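Local coordinates for ATP-dependent CLP protease, putative (Plasmodium falciparum, PDB 2F6I), which probably hydrolyses proteins to small peptides as the serine protease component of an ATP-dependent Clp system, this chain being the protein's catalytic domain, at residues C[73-78]-C[112-117]. Residues are numbered along the deposited sequence; the frame is centred on the assembly and turned at random.
Sequences IYINSP and SVILAS
With CG1 of I75 set anti to its carbonyl carbon (chi1 -54°) and the chain extended beyond it (chi2 175°), the delta methyl is carried straight out from the strand to the flank of helix 109-116. There CD1 of I75 meets backbone as much as side chain, lying 3.7 Å from CA of L115 and 4.0 Å from its CB. I114 supplies the other wall. With CG1 of I114 beside the backbone N (chi1 -67°), its CG2 branch stands anti to that nitrogen and approaches the same methyl of I75, CG2 to CD1 4.0 Å, so that one isoleucine tip rests between two consecutive helix residues. The contact is small, burying 136 Å² in all, and is made by apolar side chains and the helix backbone; the CA atoms of I75 and L115 stay 7.0 Å apart. Just beyond, the helix ends with S117 turned back on it: OG gives a hydrogen bond of 2.7 Å to O of I114, and S117 N bonds to this oxygen from the same face of the carbonyl plane. In this Clp protease domain the contact lies near the centre of the chain, where helix 109-116 packs against the parallel sheet. Strand 71-77 runs there between strands 41-44 and 99-104. F92 of helix 82-94 touches both I73 and I114, L115 leans on S103 of strand 99-104, and helix 151-169 meets V113 and A116 through F168.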
loop_
_atom_site.group_PDB
_atom_site.type_symbol
_atom_site.label_atom_id
_atom_site.label_comp_id
_atom_site.label_asym_id
_atom_site.label_seq_id
_atom_site.Cartn_x
_atom_site.Cartn_y
_atom_site.Cartn_z
ATOM N N ILE C 73 41.585 11.155 -1.043
ATOM C CA ILE C 73 40.235 10.621 -0.917
ATOM C C ILE C 73 39.813 10.394 0.534
ATOM O O ILE C 73 40.398 9.567 1.238
ATOM C CB ILE C 73 40.095 9.281 -1.676
ATOM C CG1 ILE C 73 40.357 9.499 -3.166
ATOM C CG2 ILE C 73 38.701 8.699 -1.465
ATOM C CD1 ILE C 73 40.172 8.257 -4.012
ATOM N N TYR C 74 38.802 11.135 0.980
ATOM C CA TYR C 74 38.286 10.967 2.334
ATOM C C TYR C 74 37.324 9.787 2.254
ATOM O O TYR C 74 36.498 9.724 1.345
ATOM C CB TYR C 74 37.533 12.216 2.800
ATOM C CG TYR C 74 38.410 13.420 3.065
ATOM C CD1 TYR C 74 38.393 14.520 2.207
ATOM C CD2 TYR C 74 39.248 13.466 4.180
ATOM C CE1 TYR C 74 39.186 15.639 2.454
ATOM C CE2 TYR C 74 40.048 14.583 4.436
ATOM C CZ TYR C 74 40.010 15.664 3.567
ATOM O OH TYR C 74 40.789 16.774 3.811
ATOM N N ILE C 75 37.433 8.853 3.194
ATOM C CA ILE C 75 36.569 7.683 3.176
ATOM C C ILE C 75 35.753 7.499 4.449
ATOM O O ILE C 75 36.296 7.457 5.554
ATOM C CB ILE C 75 37.385 6.397 2.930
ATOM C CG1 ILE C 75 38.231 6.552 1.664
ATOM C CG2 ILE C 75 36.448 5.205 2.786
ATOM C CD1 ILE C 75 39.171 5.382 1.406
ATOM N N ASN C 76 34.442 7.379 4.262
ATOM C CA ASN C 76 33.469 7.179 5.332
ATOM C C ASN C 76 32.362 6.396 4.639
ATOM O O ASN C 76 31.364 6.967 4.210
ATOM C CB ASN C 76 32.932 8.530 5.822
ATOM C CG ASN C 76 31.941 8.391 6.968
ATOM O OD1 ASN C 76 31.608 7.285 7.395
ATOM N ND2 ASN C 76 31.465 9.523 7.472
ATOM N N SER C 77 32.555 5.086 4.519
ATOM C CA SER C 77 31.597 4.235 3.824
ATOM C C SER C 77 31.477 2.837 4.418
ATOM O O SER C 77 32.468 2.242 4.833
ATOM C CB SER C 77 32.004 4.126 2.351
ATOM O OG SER C 77 31.299 3.093 1.684
ATOM N N PRO C 78 30.252 2.295 4.461
ATOM C CA PRO C 78 30.002 0.957 5.005
ATOM C C PRO C 78 30.275 -0.101 3.944
ATOM O O PRO C 78 30.006 -1.283 4.144
ATOM C CB PRO C 78 28.528 1.018 5.376
ATOM C CG PRO C 78 27.968 1.833 4.248
ATOM C CD PRO C 78 28.981 2.964 4.120
ATOM N N SER C 112 37.206 -0.421 3.402
ATOM C CA SER C 112 38.408 -0.634 4.198
ATOM C C SER C 112 39.570 -1.026 3.295
ATOM O O SER C 112 40.698 -0.576 3.492
ATOM C CB SER C 112 38.170 -1.737 5.233
ATOM O OG SER C 112 37.252 -1.315 6.227
ATOM N N VAL C 113 39.290 -1.863 2.301
ATOM C CA VAL C 113 40.320 -2.302 1.368
ATOM C C VAL C 113 40.835 -1.122 0.550
ATOM O O VAL C 113 42.043 -0.980 0.341
ATOM C CB VAL C 113 39.787 -3.377 0.405
ATOM C CG1 VAL C 113 40.882 -3.790 -0.561
ATOM C CG2 VAL C 113 39.292 -4.583 1.195
ATOM N N ILE C 114 39.918 -0.279 0.084
ATOM C CA ILE C 114 40.298 0.893 -0.696
ATOM C C ILE C 114 41.163 1.791 0.180
ATOM O O ILE C 114 42.164 2.347 -0.275
ATOM C CB ILE C 114 39.057 1.680 -1.169
ATOM C CG1 ILE C 114 38.266 0.840 -2.174
ATOM C CG2 ILE C 114 39.480 3.002 -1.794
ATOM C CD1 ILE C 114 36.961 1.475 -2.616
ATOM N N LEU C 115 40.768 1.929 1.441
ATOM C CA LEU C 115 41.516 2.739 2.392
ATOM C C LEU C 115 42.941 2.195 2.487
ATOM O O LEU C 115 43.910 2.949 2.437
ATOM C CB LEU C 115 40.846 2.674 3.768
ATOM C CG LEU C 115 41.591 3.248 4.978
ATOM C CD1 LEU C 115 41.808 4.747 4.813
ATOM C CD2 LEU C 115 40.787 2.958 6.238
ATOM N N ALA C 116 43.049 0.874 2.604
ATOM C CA ALA C 116 44.338 0.202 2.733
ATOM C C ALA C 116 45.194 0.198 1.465
ATOM O O ALA C 116 46.402 -0.034 1.532
ATOM C CB ALA C 116 44.123 -1.226 3.214
ATOM N N SER C 117 44.581 0.452 0.315
ATOM C CA SER C 117 45.331 0.455 -0.935
ATOM C C SER C 117 45.974 1.802 -1.247
ATOM O O SER C 117 46.580 1.974 -2.302
ATOM C CB SER C 117 44.430 0.042 -2.097
ATOM O OG SER C 117 43.344 0.937 -2.238
#